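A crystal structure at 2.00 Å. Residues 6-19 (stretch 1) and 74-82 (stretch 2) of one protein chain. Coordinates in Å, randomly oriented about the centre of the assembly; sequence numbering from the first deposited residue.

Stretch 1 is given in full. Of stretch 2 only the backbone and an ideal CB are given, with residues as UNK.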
# COMPACT_ATOMS: atom_id res chain seq x y z
N LEU A 6 28.64 4.40 13.42
CA LEU A 6 27.82 4.14 14.60
C LEU A 6 26.38 3.80 14.16
O LEU A 6 25.73 2.92 14.71
CB LEU A 6 27.83 5.33 15.55
CG LEU A 6 27.03 5.16 16.84
CD1 LEU A 6 27.43 3.94 17.62
CD2 LEU A 6 27.24 6.39 17.68
N LEU A 7 25.89 4.50 13.14
CA LEU A 7 24.56 4.27 12.63
C LEU A 7 24.41 2.82 12.20
O LEU A 7 23.35 2.22 12.35
CB LEU A 7 24.26 5.25 11.49
CG LEU A 7 22.81 5.61 11.22
CD1 LEU A 7 22.07 5.95 12.54
CD2 LEU A 7 22.81 6.78 10.27
N ASN A 8 25.49 2.23 11.72
CA ASN A 8 25.46 0.81 11.38
C ASN A 8 25.25 -0.11 12.58
O ASN A 8 24.60 -1.15 12.45
CB ASN A 8 26.73 0.43 10.62
CG ASN A 8 26.90 1.22 9.32
OD1 ASN A 8 25.96 1.91 8.85
ND2 ASN A 8 28.09 1.12 8.74
N GLN A 9 25.81 0.23 13.75
CA GLN A 9 25.45 -0.50 14.98
C GLN A 9 23.97 -0.24 15.35
O GLN A 9 23.23 -1.18 15.62
CB GLN A 9 26.37 -0.10 16.17
CG GLN A 9 25.94 -0.77 17.49
CD GLN A 9 26.61 -0.21 18.74
OE1 GLN A 9 27.32 0.79 18.66
NE2 GLN A 9 26.36 -0.85 19.89
N ILE A 10 23.56 1.02 15.33
CA ILE A 10 22.20 1.46 15.68
C ILE A 10 21.16 0.78 14.80
O ILE A 10 20.20 0.20 15.29
CB ILE A 10 22.11 3.01 15.58
CG1 ILE A 10 22.93 3.68 16.70
CG2 ILE A 10 20.64 3.49 15.62
CD1 ILE A 10 22.99 5.19 16.61
N THR A 11 21.35 0.83 13.48
CA THR A 11 20.44 0.11 12.61
C THR A 11 20.54 -1.41 12.79
O THR A 11 19.54 -2.14 12.81
CB THR A 11 20.76 0.53 11.19
OG1 THR A 11 20.66 1.96 11.12
CG2 THR A 11 19.67 0.00 10.22
N GLY A 12 21.76 -1.90 12.97
CA GLY A 12 21.96 -3.31 13.22
C GLY A 12 21.23 -3.85 14.41
O GLY A 12 20.85 -5.02 14.41
N GLU A 13 21.08 -3.02 15.45
CA GLU A 13 20.41 -3.38 16.69
C GLU A 13 18.93 -2.98 16.67
O GLU A 13 18.23 -3.16 17.66
CB GLU A 13 21.11 -2.69 17.89
CG GLU A 13 22.49 -3.28 18.12
CD GLU A 13 23.20 -2.79 19.38
OE1 GLU A 13 22.62 -1.94 20.13
OE2 GLU A 13 24.34 -3.30 19.61
N SER A 14 18.44 -2.47 15.54
CA SER A 14 17.10 -1.87 15.53
C SER A 14 15.92 -2.86 15.73
O SER A 14 14.81 -2.43 15.97
CB SER A 14 16.91 -1.06 14.26
OG SER A 14 16.86 -1.96 13.18
N ASP A 15 16.15 -4.16 15.63
CA ASP A 15 15.08 -5.12 15.93
C ASP A 15 14.72 -5.15 17.41
O ASP A 15 13.63 -5.59 17.73
CB ASP A 15 15.46 -6.55 15.51
CG ASP A 15 15.69 -6.70 14.00
OD1 ASP A 15 15.03 -6.02 13.20
OD2 ASP A 15 16.56 -7.48 13.54
N VAL A 16 15.59 -4.67 18.30
CA VAL A 16 15.43 -4.94 19.74
C VAL A 16 15.40 -3.65 20.58
O VAL A 16 16.15 -2.72 20.32
CB VAL A 16 16.54 -5.93 20.23
CG1 VAL A 16 16.57 -6.07 21.76
CG2 VAL A 16 16.34 -7.30 19.61
N ILE A 17 14.53 -3.59 21.57
CA ILE A 17 14.45 -2.40 22.40
C ILE A 17 15.84 -2.17 22.98
O ILE A 17 16.49 -3.11 23.40
CB ILE A 17 13.37 -2.60 23.48
CG1 ILE A 17 13.05 -1.31 24.20
CG2 ILE A 17 13.72 -3.77 24.43
CD1 ILE A 17 11.94 -1.47 25.21
N PRO A 18 16.33 -0.93 22.95
CA PRO A 18 17.65 -0.62 23.48
C PRO A 18 17.64 -0.44 24.97
O PRO A 18 17.33 0.64 25.47
CB PRO A 18 18.01 0.69 22.78
CG PRO A 18 16.74 1.32 22.45
CD PRO A 18 15.67 0.27 22.40
N LEU A 19 18.00 -1.49 25.69
CA LEU A 19 18.11 -1.40 27.14
C LEU A 19 19.57 -1.37 27.60
O LEU A 19 20.48 -1.74 26.85
CB LEU A 19 17.37 -2.57 27.78
CG LEU A 19 15.91 -2.71 27.38
CD1 LEU A 19 15.41 -4.04 27.87
CD2 LEU A 19 15.07 -1.58 27.89
N UNK A 74 17.88 14.61 12.29
CA UNK A 74 16.68 13.91 11.91
C UNK A 74 17.05 12.70 11.02
O UNK A 74 17.83 12.83 10.07
CB UNK A 74 15.72 14.86 11.19
N UNK A 75 16.50 11.54 11.35
CA UNK A 75 16.76 10.30 10.63
C UNK A 75 15.45 9.58 10.34
O UNK A 75 14.48 9.71 11.09
CB UNK A 75 17.70 9.40 11.43
N UNK A 76 15.44 8.79 9.26
CA UNK A 76 14.29 7.96 8.97
C UNK A 76 14.13 6.99 10.12
O UNK A 76 15.11 6.47 10.66
CB UNK A 76 14.44 7.23 7.63
N UNK A 77 12.88 6.79 10.47
CA UNK A 77 12.43 5.83 11.44
C UNK A 77 12.97 4.43 11.23
O UNK A 77 13.21 3.72 12.20
CB UNK A 77 10.90 5.79 11.44
N UNK A 78 13.18 4.02 9.98
CA UNK A 78 13.72 2.70 9.70
C UNK A 78 15.16 2.50 10.19
O UNK A 78 15.65 1.38 10.19
CB UNK A 78 13.66 2.44 8.19
N UNK A 79 15.85 3.58 10.57
CA UNK A 79 17.26 3.51 10.98
C UNK A 79 17.49 3.11 12.44
O UNK A 79 18.61 2.82 12.83
CB UNK A 79 17.92 4.87 10.74
N UNK A 80 16.44 3.08 13.25
CA UNK A 80 16.62 2.69 14.66
C UNK A 80 15.37 2.05 15.22
O UNK A 80 14.32 2.10 14.59
CB UNK A 80 17.00 3.90 15.51
N UNK A 81 15.49 1.41 16.38
CA UNK A 81 14.32 0.92 17.07
C UNK A 81 13.46 2.12 17.43
O UNK A 81 13.99 3.15 17.86
CB UNK A 81 14.70 0.11 18.31
N UNK A 82 12.14 1.97 17.26
CA UNK A 82 11.15 2.96 17.73
C UNK A 82 10.03 2.19 18.43
O UNK A 82 9.82 0.99 18.18
CB UNK A 82 10.60 3.80 16.58

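Position 74 lies in a strand, with nothing of the first stretch within 5.5 Å of its ideal CB. Almost any residue that tolerates extended angles would do; it is Ser-74, whose OG is hydrogen-bonded elsewhere in the structure.

At position 75, also extended, CA-to-CB points toward the helix, but the ideal CB has nothing of the first stretch within 5.5 Å, so a side chain that reaches beyond CB is needed to meet the methyls of Leu-7; a branched or unbranched apolar chain such as leucine, isoleucine or methionine would do. The residue is Leu-75, whose CD2 comes 4.2 Å from CD2 of Leu-7.

Positions 76 and 77 are out of reach. A phi of -62° at 76 is compatible with proline, among many others, and the residue is Pro-76; its carbonyl accepts a hydrogen bond from the backbone of 79. Position 77 opens the 3-10 segment with nothing of the first stretch near its CB, so this contact leaves the choice wide; it is Val-77, which does not touch the first stretch. At 78 CA-to-CB points away, so small or polar residues fit easily: Ser-78.

Position 79 offers its backbone first. Its O lies 2.8 Å from Thr-11 OG1, close enough for a hydrogen bond, although the hydroxyl also has Leu-7 O within reach and the geometry does not settle which accepts the proton. This contact asks nothing of the side chain. The CB points sideways, 4.0 Å from Thr-11 OG1, and a flexible chain could run past the threonine. Lysine, arginine, glutamine or methionine would suit; the residue is Lys-79, with CD 3.8 Å from Thr-11 OG1.

At position 80 the direction is away overall, yet the ideal CB is 3.7 Å from Ile-10 CG2. Any residue with a CB can make that contact, while the remainder must extend elsewhere. An apolar chain is reasonable: Met-80, its CB against the isoleucine methyl.

Position 81 points toward the bend that follows the helix, its ideal CB 3.5 Å from Ser-14 O and 4.2 Å from Pro-18 CD. Ile-17 and Pro-18 offer apolar surface, which a broad flat ring can exploit; phenylalanine, tyrosine or tryptophan are candidates. Trp-81 covers the most area here. Ile-17 CA sits 3.6 Å from the centroid of its five-membered ring, nearly along the normal, a CH-pi contact. Over the same face, Ile-17 CG1 packs 3.5 Å from CZ2 of Trp-81, and Pro-18 CD 3.5 Å from its CE3. A water accepts from Trp-81 N (3.2 Å from the water O) and donates to Ile-10 O (2.8 Å), joining the backbones.

Position 82 turns its CB away, leaving the choice open; it is Thr-82.

Stretch 2, residues 74-82: SLPVSKMWT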
# COMPACT_ATOMS: atom_id res chain seq x y z
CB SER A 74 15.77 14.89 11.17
OG SER A 74 14.68 14.24 10.51
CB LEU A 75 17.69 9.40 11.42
CG LEU A 75 19.06 10.00 11.80
CD1 LEU A 75 19.59 9.34 13.08
CD2 LEU A 75 20.01 9.85 10.62
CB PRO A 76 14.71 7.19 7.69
CG PRO A 76 15.80 8.01 7.07
CD PRO A 76 16.52 8.59 8.28
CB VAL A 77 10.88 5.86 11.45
CG1 VAL A 77 10.26 4.52 11.63
CG2 VAL A 77 10.40 6.85 12.49
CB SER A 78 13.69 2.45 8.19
OG SER A 78 14.53 3.39 7.56
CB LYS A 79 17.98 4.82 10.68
CG LYS A 79 18.08 5.09 9.17
CD LYS A 79 18.78 3.96 8.48
CE LYS A 79 18.30 3.81 7.03
NZ LYS A 79 18.91 2.61 6.42
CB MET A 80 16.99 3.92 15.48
CG MET A 80 15.92 4.95 15.49
SD MET A 80 16.22 6.20 16.76
CE MET A 80 17.51 7.09 15.89
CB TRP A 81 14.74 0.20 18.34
CG TRP A 81 13.60 -0.31 19.14
CD1 TRP A 81 13.03 -1.53 19.04
CD2 TRP A 81 12.90 0.39 20.18
NE1 TRP A 81 12.01 -1.64 19.95
CE2 TRP A 81 11.90 -0.47 20.65
CE3 TRP A 81 12.99 1.69 20.73
CZ2 TRP A 81 11.01 -0.10 21.68
CZ3 TRP A 81 12.12 2.05 21.77
CH2 TRP A 81 11.14 1.16 22.22
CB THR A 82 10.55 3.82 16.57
OG1 THR A 82 10.02 2.96 15.55
CG2 THR A 82 11.65 4.63 15.85
O HOH W 1 18.45 0.85 17.33
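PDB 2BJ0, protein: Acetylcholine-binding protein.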